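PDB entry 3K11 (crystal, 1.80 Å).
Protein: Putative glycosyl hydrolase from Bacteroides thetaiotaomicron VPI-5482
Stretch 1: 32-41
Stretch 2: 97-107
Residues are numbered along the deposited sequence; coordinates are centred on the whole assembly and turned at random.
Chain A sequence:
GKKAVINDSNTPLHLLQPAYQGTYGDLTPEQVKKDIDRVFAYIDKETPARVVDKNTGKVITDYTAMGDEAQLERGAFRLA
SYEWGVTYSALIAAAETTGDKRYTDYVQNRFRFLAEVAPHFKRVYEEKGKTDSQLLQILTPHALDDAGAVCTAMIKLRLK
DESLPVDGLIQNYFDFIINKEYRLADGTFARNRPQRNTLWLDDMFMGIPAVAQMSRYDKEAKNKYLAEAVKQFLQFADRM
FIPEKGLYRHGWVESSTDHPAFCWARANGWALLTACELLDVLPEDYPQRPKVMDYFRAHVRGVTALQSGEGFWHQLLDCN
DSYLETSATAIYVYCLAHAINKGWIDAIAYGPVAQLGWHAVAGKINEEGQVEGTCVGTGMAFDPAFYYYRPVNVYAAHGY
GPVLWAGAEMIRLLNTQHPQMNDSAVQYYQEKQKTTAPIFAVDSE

Stretch 1 (32-41) VKKDIDRVFA
Stretch 2 (97-107) TTGDKRYTDYV

Residues 32-41 belong to a longer helix. The second stretch ends a helix at Thr 98, turns at Gly 99 (phi/psi 75/8, a positive phi that glycine tolerates readily), and starts a new helix after Asp 100 (-85/106). The helix 101-107 runs 25° from parallel to helix 32-41, axes 11.8 Å apart at closest approach; CA atoms of Lys 33 and Thr 98, and of Phe 40 and Tyr 103, lie 8.0 Å apart.

Charged groups alternate at the helix start. Asp 100 (chi1 t) caps it, OD1 accepting from Arg 102 N at 3.1 Å, while its OD2 meets Lys 33 NZ at 2.8 Å and Arg 102 NH2 at 2.9 Å, both salt bridges. Lys 33 (t, p, t, p) curls so that NZ also reaches Asp 37 OD2 (2.9 Å). Asp 37 (m) completes the network through OD1, 2.9 Å from Arg 102 NH2 (m, t, m).

Tyr 103 (m, chi2 -38°) suits a mixed pocket among Lys 33, Ile 36, Asp 37 and Phe 40: OH donates a very short 2.4 Å bond to Asp 37 OD1, while its ring edge meets the face of Phe 40 (t, chi2 65°; centroids 5.0 Å, planes 87°). Phe 40 turns its own edge toward the Tyr 106 (t, -89°) face, centroids 5.7 Å apart.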

# COMPACT_ATOMS: atom_id res chain seq x y z
N VAL A 32 -30.83 -12.64 -4.06
CA VAL A 32 -29.77 -13.47 -3.51
C VAL A 32 -30.20 -14.93 -3.64
O VAL A 32 -29.42 -15.78 -4.08
CB VAL A 32 -29.44 -13.15 -2.02
CG1 VAL A 32 -28.35 -14.12 -1.52
CG2 VAL A 32 -28.98 -11.68 -1.86
N LYS A 33 -31.46 -15.22 -3.32
CA LYS A 33 -31.91 -16.61 -3.40
C LYS A 33 -31.86 -17.15 -4.84
O LYS A 33 -31.52 -18.32 -5.07
CB LYS A 33 -33.31 -16.74 -2.79
CG LYS A 33 -33.95 -18.11 -2.82
CD LYS A 33 -33.27 -19.11 -1.95
CE LYS A 33 -34.22 -20.25 -1.56
NZ LYS A 33 -34.66 -21.01 -2.74
N LYS A 34 -32.23 -16.31 -5.81
CA LYS A 34 -32.16 -16.71 -7.21
C LYS A 34 -30.74 -17.12 -7.60
O LYS A 34 -30.52 -18.12 -8.31
CB LYS A 34 -32.63 -15.54 -8.08
CG LYS A 34 -32.55 -15.79 -9.58
CD LYS A 34 -32.99 -14.54 -10.38
CE LYS A 34 -32.90 -14.78 -11.91
NZ LYS A 34 -31.49 -15.09 -12.37
N ASP A 35 -29.77 -16.38 -7.09
CA ASP A 35 -28.38 -16.65 -7.41
C ASP A 35 -27.84 -17.91 -6.74
O ASP A 35 -27.22 -18.75 -7.39
CB ASP A 35 -27.54 -15.41 -7.13
CG ASP A 35 -27.77 -14.31 -8.18
OD1 ASP A 35 -28.28 -14.58 -9.29
OD2 ASP A 35 -27.45 -13.14 -7.91
N ILE A 36 -28.11 -18.08 -5.45
CA ILE A 36 -27.66 -19.34 -4.80
C ILE A 36 -28.42 -20.54 -5.37
O ILE A 36 -27.87 -21.61 -5.44
CB ILE A 36 -27.62 -19.29 -3.24
CG1 ILE A 36 -29.01 -19.05 -2.62
CG2 ILE A 36 -26.60 -18.27 -2.79
CD1 ILE A 36 -29.10 -19.32 -1.08
N ASP A 37 -29.66 -20.35 -5.79
CA ASP A 37 -30.42 -21.45 -6.44
C ASP A 37 -29.76 -21.87 -7.76
O ASP A 37 -29.73 -23.05 -8.09
CB ASP A 37 -31.85 -21.03 -6.69
CG ASP A 37 -32.78 -21.18 -5.47
OD1 ASP A 37 -32.43 -21.88 -4.50
OD2 ASP A 37 -33.89 -20.59 -5.55
N ARG A 38 -29.18 -20.92 -8.49
CA ARG A 38 -28.46 -21.22 -9.74
C ARG A 38 -27.20 -22.04 -9.46
O ARG A 38 -26.91 -23.02 -10.16
CB ARG A 38 -28.16 -19.95 -10.54
CG ARG A 38 -27.62 -20.24 -11.92
CD ARG A 38 -27.70 -19.04 -12.85
NE ARG A 38 -26.75 -17.98 -12.51
CZ ARG A 38 -27.03 -16.91 -11.78
NH1 ARG A 38 -28.25 -16.70 -11.27
NH2 ARG A 38 -26.08 -16.02 -11.54
N VAL A 39 -26.46 -21.66 -8.42
CA VAL A 39 -25.28 -22.42 -8.02
C VAL A 39 -25.72 -23.81 -7.53
O VAL A 39 -25.12 -24.82 -7.90
CB VAL A 39 -24.49 -21.70 -6.89
CG1 VAL A 39 -23.38 -22.61 -6.41
CG2 VAL A 39 -23.96 -20.31 -7.36
N PHE A 40 -26.76 -23.86 -6.71
CA PHE A 40 -27.23 -25.12 -6.17
C PHE A 40 -27.65 -26.08 -7.29
O PHE A 40 -27.31 -27.27 -7.26
CB PHE A 40 -28.41 -24.88 -5.22
CG PHE A 40 -28.99 -26.14 -4.66
CD1 PHE A 40 -28.24 -26.94 -3.84
CD2 PHE A 40 -30.28 -26.54 -5.00
CE1 PHE A 40 -28.74 -28.12 -3.33
CE2 PHE A 40 -30.79 -27.72 -4.50
CZ PHE A 40 -30.02 -28.51 -3.64
N ALA A 41 -28.40 -25.58 -8.25
CA ALA A 41 -28.89 -26.47 -9.34
C ALA A 41 -27.69 -27.05 -10.08
O ALA A 41 -27.65 -28.22 -10.44
CB ALA A 41 -29.81 -25.72 -10.30
N THR A 97 -31.88 -20.44 6.89
CA THR A 97 -32.21 -19.03 6.66
C THR A 97 -33.27 -18.80 5.59
O THR A 97 -33.88 -17.72 5.55
CB THR A 97 -30.98 -18.23 6.30
OG1 THR A 97 -30.52 -18.60 4.98
CG2 THR A 97 -29.88 -18.43 7.31
N THR A 98 -33.48 -19.78 4.72
CA THR A 98 -34.42 -19.65 3.61
C THR A 98 -35.65 -20.49 3.77
O THR A 98 -36.66 -20.24 3.13
CB THR A 98 -33.77 -20.09 2.27
OG1 THR A 98 -33.52 -21.51 2.32
CG2 THR A 98 -32.45 -19.34 2.02
N GLY A 99 -35.55 -21.55 4.56
CA GLY A 99 -36.62 -22.50 4.69
C GLY A 99 -36.77 -23.44 3.51
O GLY A 99 -37.73 -24.18 3.45
N ASP A 100 -35.84 -23.42 2.56
CA ASP A 100 -35.90 -24.28 1.40
C ASP A 100 -35.28 -25.63 1.81
O ASP A 100 -34.06 -25.76 1.91
CB ASP A 100 -35.12 -23.62 0.24
CG ASP A 100 -35.27 -24.34 -1.07
OD1 ASP A 100 -35.72 -25.50 -1.07
OD2 ASP A 100 -34.93 -23.73 -2.11
N LYS A 101 -36.12 -26.64 1.99
CA LYS A 101 -35.67 -27.96 2.42
C LYS A 101 -34.89 -28.72 1.38
O LYS A 101 -34.30 -29.76 1.68
CB LYS A 101 -36.88 -28.81 2.82
CG LYS A 101 -37.66 -28.22 4.02
N ARG A 102 -34.92 -28.26 0.13
CA ARG A 102 -34.13 -28.91 -0.92
C ARG A 102 -32.65 -28.90 -0.54
O ARG A 102 -31.91 -29.83 -0.87
CB ARG A 102 -34.28 -28.21 -2.27
CG ARG A 102 -35.68 -28.27 -2.91
CD ARG A 102 -35.63 -27.61 -4.29
NE ARG A 102 -35.07 -26.26 -4.15
CZ ARG A 102 -34.23 -25.65 -5.01
NH1 ARG A 102 -33.83 -26.22 -6.14
NH2 ARG A 102 -33.78 -24.45 -4.72
N TYR A 103 -32.22 -27.83 0.13
CA TYR A 103 -30.82 -27.70 0.50
C TYR A 103 -30.40 -28.80 1.48
O TYR A 103 -29.37 -29.44 1.30
CB TYR A 103 -30.54 -26.32 1.08
CG TYR A 103 -30.80 -25.14 0.16
CD1 TYR A 103 -30.53 -25.19 -1.19
CD2 TYR A 103 -31.27 -23.95 0.67
CE1 TYR A 103 -30.76 -24.10 -2.00
CE2 TYR A 103 -31.47 -22.84 -0.14
CZ TYR A 103 -31.20 -22.92 -1.46
OH TYR A 103 -31.41 -21.83 -2.28
N THR A 104 -31.21 -29.04 2.50
CA THR A 104 -30.88 -30.12 3.44
C THR A 104 -31.18 -31.49 2.83
O THR A 104 -30.48 -32.47 3.16
CB THR A 104 -31.51 -29.95 4.81
OG1 THR A 104 -32.81 -29.41 4.67
CG2 THR A 104 -30.63 -29.04 5.71
N ASP A 105 -32.16 -31.59 1.93
CA ASP A 105 -32.40 -32.87 1.24
C ASP A 105 -31.14 -33.32 0.51
O ASP A 105 -30.81 -34.52 0.47
CB ASP A 105 -33.49 -32.75 0.19
CG ASP A 105 -34.90 -32.61 0.79
OD1 ASP A 105 -35.07 -32.77 2.02
OD2 ASP A 105 -35.83 -32.31 -0.01
N TYR A 106 -30.45 -32.37 -0.10
CA TYR A 106 -29.19 -32.66 -0.78
C TYR A 106 -28.16 -33.26 0.15
O TYR A 106 -27.49 -34.22 -0.18
CB TYR A 106 -28.64 -31.36 -1.40
CG TYR A 106 -27.29 -31.49 -2.04
CD1 TYR A 106 -26.13 -31.29 -1.30
CD2 TYR A 106 -27.16 -31.76 -3.40
CE1 TYR A 106 -24.88 -31.38 -1.89
CE2 TYR A 106 -25.89 -31.85 -4.00
CZ TYR A 106 -24.76 -31.67 -3.21
OH TYR A 106 -23.51 -31.76 -3.74
N VAL A 107 -27.99 -32.64 1.32
CA VAL A 107 -26.99 -33.08 2.27
C VAL A 107 -27.39 -34.43 2.83
O VAL A 107 -26.58 -35.33 2.96
CB VAL A 107 -26.78 -32.04 3.40
CG1 VAL A 107 -25.63 -32.49 4.29
CG2 VAL A 107 -26.45 -30.61 2.79
O HOH W 1 -32.00 -24.41 -7.45